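Local coordinates for Dbv8 protein (Nonomuraea, PDB 4MFZ) that probably transfers a long aliphatic acyl chain from acyl-CoA, such as decanoyl-CoA, to an amine in the making of glycopeptide antibiotics, as a GNAT-type N-acyltransferase, at residues 64-77 with 157-171. Numbering follows the deposited sequence.
Sequences LLHRLEVPAPDVEE and WETLTQLGESVAIHR
A Schellman motif at Glu69, which ends helix 58-67, is pressed against Gly164 of helix 162-174, and this helical packing within the N-terminal domain of a GNAT-type acyltransferase illustrates how a helix terminus can dock on a glycine. Glu69, with positive phi (63°), turns the chain so that its O lies 3.2 Å from Gly164 CA in a CA-H...O contact, while Gly164 N gives a weak hydrogen bond to Leu68 O. The backbones come within 3.8 Å here, between the CA atoms of Val70 and Gly164, where glycine has no side chain to stand between them. Beside the turn, a water donates to both Glu69 OE1 and Thr161 O.

To one flank, the two methyls of Leu68 divide their work: CD1 meets Leu163 CD2, and CD2 packs on Leu160 CB at 3.6 Å. The Arg67 chain, bent at chi3 (76°), lays its guanidinium over one face of Trp157 in a cation-pi stack, CZ 3.5 Å from the six-membered ring centroid, while Leu64 CD1 touches the ring edge at CH2.

At the other flank, the axes of 72-77 and 162-171 cross nearly at right angles (102°), and Val167 CG1 sits against Asp74 CG. Tyr129 OH lies within hydrogen-bonding reach of Asp74 OD1 and Glu77 OE1, the two acids that share Arg171. Arg171 grips Asp74 side-on: NH2 meets OD1 from above the carboxylate plane, NE reaches OD2 at 2.9 Å on its syn side but tilted out of that plane, and NH2 also salt-bridges Glu77 OE1 at 3.0 Å.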
# COMPACT_ATOMS: atom_id res chain seq x y z
N LEU A 64 7.01 -11.51 14.83
CA LEU A 64 7.16 -10.39 13.92
C LEU A 64 5.84 -10.09 13.20
O LEU A 64 5.41 -8.93 13.16
CB LEU A 64 8.30 -10.64 12.93
CG LEU A 64 8.70 -9.49 12.00
CD1 LEU A 64 9.04 -8.25 12.83
CD2 LEU A 64 9.87 -9.90 11.11
N LEU A 65 5.19 -11.12 12.66
CA LEU A 65 3.95 -10.90 11.89
C LEU A 65 2.81 -10.34 12.76
O LEU A 65 1.97 -9.59 12.27
CB LEU A 65 3.51 -12.17 11.15
CG LEU A 65 4.38 -12.60 9.95
CD1 LEU A 65 4.15 -14.08 9.63
CD2 LEU A 65 4.11 -11.74 8.73
N HIS A 66 2.77 -10.73 14.03
CA HIS A 66 1.80 -10.16 14.96
C HIS A 66 2.08 -8.70 15.18
O HIS A 66 1.15 -7.88 15.20
CB HIS A 66 1.82 -10.87 16.31
CG HIS A 66 0.82 -10.31 17.28
ND1 HIS A 66 -0.50 -10.38 17.06
CD2 HIS A 66 0.99 -9.64 18.49
CE1 HIS A 66 -1.16 -9.80 18.09
NE2 HIS A 66 -0.25 -9.34 18.96
N ARG A 67 3.35 -8.37 15.38
CA ARG A 67 3.77 -6.99 15.54
C ARG A 67 3.40 -6.19 14.29
O ARG A 67 3.10 -5.01 14.39
CB ARG A 67 5.28 -6.91 15.73
CG ARG A 67 5.81 -7.27 17.10
CD ARG A 67 7.26 -6.84 17.18
NE ARG A 67 7.35 -5.39 17.35
CZ ARG A 67 8.47 -4.71 17.53
NH1 ARG A 67 9.65 -5.33 17.55
NH2 ARG A 67 8.43 -3.39 17.70
N LEU A 68 3.40 -6.83 13.12
CA LEU A 68 3.06 -6.18 11.85
C LEU A 68 1.54 -6.16 11.63
O LEU A 68 1.03 -5.71 10.60
CB LEU A 68 3.80 -6.86 10.70
CG LEU A 68 5.32 -6.66 10.72
CD1 LEU A 68 6.02 -7.63 9.79
CD2 LEU A 68 5.75 -5.24 10.37
N GLU A 69 0.81 -6.66 12.64
CA GLU A 69 -0.66 -6.68 12.66
C GLU A 69 -1.31 -7.53 11.55
O GLU A 69 -2.38 -7.22 11.03
CB GLU A 69 -1.24 -5.26 12.69
CG GLU A 69 -0.87 -4.48 13.96
CD GLU A 69 -1.38 -3.05 13.95
OE1 GLU A 69 -2.23 -2.70 13.10
OE2 GLU A 69 -0.94 -2.24 14.80
N VAL A 70 -0.64 -8.62 11.18
CA VAL A 70 -1.20 -9.59 10.24
C VAL A 70 -2.25 -10.42 11.01
O VAL A 70 -1.99 -10.85 12.14
CB VAL A 70 -0.08 -10.51 9.68
CG1 VAL A 70 -0.67 -11.53 8.70
CG2 VAL A 70 1.03 -9.67 9.04
N PRO A 71 -3.44 -10.63 10.42
CA PRO A 71 -4.45 -11.41 11.16
C PRO A 71 -4.09 -12.90 11.27
O PRO A 71 -3.36 -13.42 10.41
CB PRO A 71 -5.72 -11.21 10.35
CG PRO A 71 -5.27 -10.87 8.99
CD PRO A 71 -3.96 -10.15 9.12
N ALA A 72 -4.59 -13.54 12.33
CA ALA A 72 -4.22 -14.92 12.75
C ALA A 72 -4.35 -16.05 11.71
O ALA A 72 -3.43 -16.89 11.62
CB ALA A 72 -4.93 -15.31 14.05
N PRO A 73 -5.46 -16.11 10.94
CA PRO A 73 -5.51 -17.19 9.94
C PRO A 73 -4.35 -17.09 8.92
O PRO A 73 -3.79 -18.11 8.49
CB PRO A 73 -6.87 -16.98 9.24
CG PRO A 73 -7.18 -15.53 9.45
CD PRO A 73 -6.59 -15.16 10.79
N ASP A 74 -3.96 -15.86 8.58
CA ASP A 74 -2.89 -15.66 7.62
C ASP A 74 -1.52 -15.93 8.20
O ASP A 74 -0.68 -16.50 7.52
CB ASP A 74 -2.97 -14.27 7.01
CG ASP A 74 -4.20 -14.09 6.15
OD1 ASP A 74 -4.16 -14.45 4.96
OD2 ASP A 74 -5.20 -13.59 6.67
N VAL A 75 -1.31 -15.55 9.46
CA VAL A 75 -0.04 -15.76 10.13
C VAL A 75 0.40 -17.22 9.96
O VAL A 75 1.51 -17.49 9.47
CB VAL A 75 -0.10 -15.36 11.61
CG1 VAL A 75 1.10 -15.88 12.38
CG2 VAL A 75 -0.15 -13.84 11.73
N GLU A 76 -0.47 -18.15 10.35
CA GLU A 76 -0.17 -19.58 10.25
C GLU A 76 0.13 -20.05 8.82
O GLU A 76 1.07 -20.82 8.60
CB GLU A 76 -1.28 -20.40 10.91
CG GLU A 76 -1.36 -20.24 12.43
CD GLU A 76 0.00 -20.17 13.13
OE1 GLU A 76 0.84 -21.08 12.97
OE2 GLU A 76 0.26 -19.21 13.87
N GLU A 77 -0.67 -19.59 7.85
CA GLU A 77 -0.41 -19.91 6.45
C GLU A 77 0.95 -19.37 5.98
O GLU A 77 1.73 -20.10 5.35
CB GLU A 77 -1.50 -19.37 5.53
CG GLU A 77 -2.88 -19.92 5.80
CD GLU A 77 -3.81 -19.76 4.59
OE1 GLU A 77 -3.96 -18.63 4.06
OE2 GLU A 77 -4.39 -20.78 4.17
N TRP A 157 7.61 1.46 13.47
CA TRP A 157 6.64 0.38 13.77
C TRP A 157 5.23 0.61 13.32
O TRP A 157 4.60 -0.30 12.79
CB TRP A 157 6.76 -0.20 15.19
CG TRP A 157 8.00 -1.07 15.22
CD1 TRP A 157 9.25 -0.75 15.74
CD2 TRP A 157 8.17 -2.40 14.60
NE1 TRP A 157 10.15 -1.77 15.52
CE2 TRP A 157 9.57 -2.79 14.84
CE3 TRP A 157 7.34 -3.28 13.92
CZ2 TRP A 157 10.08 -4.00 14.40
CZ3 TRP A 157 7.87 -4.49 13.47
CH2 TRP A 157 9.21 -4.84 13.72
N GLU A 158 4.73 1.83 13.50
CA GLU A 158 3.40 2.23 13.03
C GLU A 158 3.33 2.24 11.49
O GLU A 158 2.30 1.92 10.89
CB GLU A 158 3.04 3.60 13.60
CG GLU A 158 1.68 4.14 13.14
CD GLU A 158 0.91 4.82 14.26
OE1 GLU A 158 1.02 4.35 15.42
OE2 GLU A 158 0.21 5.83 13.99
N THR A 159 4.42 2.65 10.85
CA THR A 159 4.47 2.61 9.39
C THR A 159 4.42 1.17 8.86
O THR A 159 3.67 0.87 7.94
CB THR A 159 5.75 3.30 8.92
OG1 THR A 159 5.68 4.67 9.31
CG2 THR A 159 5.93 3.21 7.41
N LEU A 160 5.20 0.29 9.48
CA LEU A 160 5.35 -1.07 9.03
C LEU A 160 4.05 -1.88 9.11
O LEU A 160 3.88 -2.83 8.33
CB LEU A 160 6.48 -1.78 9.82
CG LEU A 160 7.91 -1.34 9.48
CD1 LEU A 160 8.85 -2.12 10.35
CD2 LEU A 160 8.29 -1.52 7.99
N THR A 161 3.13 -1.49 10.03
CA THR A 161 1.82 -2.17 10.15
C THR A 161 0.96 -2.15 8.88
O THR A 161 -0.05 -2.86 8.82
CB THR A 161 0.92 -1.67 11.31
OG1 THR A 161 0.45 -0.34 11.01
CG2 THR A 161 1.65 -1.68 12.63
N GLN A 162 1.33 -1.34 7.88
CA GLN A 162 0.64 -1.46 6.58
C GLN A 162 0.66 -2.91 6.07
O GLN A 162 -0.27 -3.33 5.38
CB GLN A 162 1.22 -0.49 5.52
CG GLN A 162 0.66 -0.69 4.11
CD GLN A 162 -0.79 -0.21 3.97
OE1 GLN A 162 -1.14 0.85 4.44
NE2 GLN A 162 -1.63 -1.01 3.34
N LEU A 163 1.66 -3.70 6.42
CA LEU A 163 1.69 -5.09 5.94
C LEU A 163 0.43 -5.90 6.43
O LEU A 163 -0.20 -6.62 5.65
CB LEU A 163 2.97 -5.81 6.34
CG LEU A 163 2.94 -7.25 5.81
CD1 LEU A 163 3.32 -7.29 4.33
CD2 LEU A 163 3.82 -8.15 6.65
N GLY A 164 0.08 -5.76 7.71
CA GLY A 164 -1.16 -6.35 8.25
C GLY A 164 -2.38 -5.93 7.46
O GLY A 164 -3.20 -6.77 7.07
N GLU A 165 -2.49 -4.64 7.18
CA GLU A 165 -3.60 -4.08 6.39
C GLU A 165 -3.71 -4.67 4.99
O GLU A 165 -4.81 -5.06 4.55
CB GLU A 165 -3.52 -2.54 6.29
CG GLU A 165 -4.78 -1.91 5.66
CD GLU A 165 -4.94 -0.39 5.89
OE1 GLU A 165 -4.84 0.09 7.03
OE2 GLU A 165 -5.21 0.33 4.89
N SER A 166 -2.59 -4.72 4.28
CA SER A 166 -2.57 -5.31 2.94
C SER A 166 -3.09 -6.74 2.93
O SER A 166 -3.88 -7.11 2.07
CB SER A 166 -1.17 -5.29 2.36
OG SER A 166 -0.72 -3.94 2.30
N VAL A 167 -2.64 -7.52 3.90
CA VAL A 167 -3.07 -8.92 4.03
C VAL A 167 -4.56 -9.00 4.39
O VAL A 167 -5.35 -9.73 3.75
CB VAL A 167 -2.21 -9.68 5.06
CG1 VAL A 167 -2.75 -11.09 5.31
CG2 VAL A 167 -0.75 -9.74 4.59
N ALA A 168 -4.96 -8.22 5.40
CA ALA A 168 -6.36 -8.18 5.85
C ALA A 168 -7.34 -7.78 4.76
O ALA A 168 -8.40 -8.39 4.61
CB ALA A 168 -6.51 -7.23 7.06
N ILE A 169 -6.98 -6.76 3.98
CA ILE A 169 -7.84 -6.31 2.90
C ILE A 169 -8.02 -7.39 1.84
O ILE A 169 -9.13 -7.60 1.33
CB ILE A 169 -7.31 -5.04 2.24
CG1 ILE A 169 -7.57 -3.83 3.16
CG2 ILE A 169 -7.94 -4.84 0.87
CD1 ILE A 169 -6.76 -2.60 2.77
N HIS A 170 -6.93 -8.10 1.53
CA HIS A 170 -7.03 -9.19 0.54
C HIS A 170 -8.02 -10.24 0.98
O HIS A 170 -8.90 -10.62 0.20
CB HIS A 170 -5.67 -9.79 0.20
CG HIS A 170 -5.69 -10.71 -1.00
ND1 HIS A 170 -6.15 -11.98 -0.93
CD2 HIS A 170 -5.29 -10.51 -2.32
CE1 HIS A 170 -6.04 -12.57 -2.15
NE2 HIS A 170 -5.52 -11.67 -3.00
N ARG A 171 -7.92 -10.69 2.23
CA ARG A 171 -8.82 -11.72 2.72
C ARG A 171 -10.26 -11.20 2.83
O ARG A 171 -11.21 -11.95 2.67
CB ARG A 171 -8.34 -12.28 4.06
CG ARG A 171 -9.20 -13.46 4.53
CD ARG A 171 -8.61 -14.25 5.70
NE ARG A 171 -7.36 -14.95 5.34
CZ ARG A 171 -7.30 -16.09 4.65
NH1 ARG A 171 -8.40 -16.69 4.22
NH2 ARG A 171 -6.12 -16.64 4.39
O HOH W 1 -2.37 -2.78 10.33
O HOH W 2 -4.75 -12.42 2.99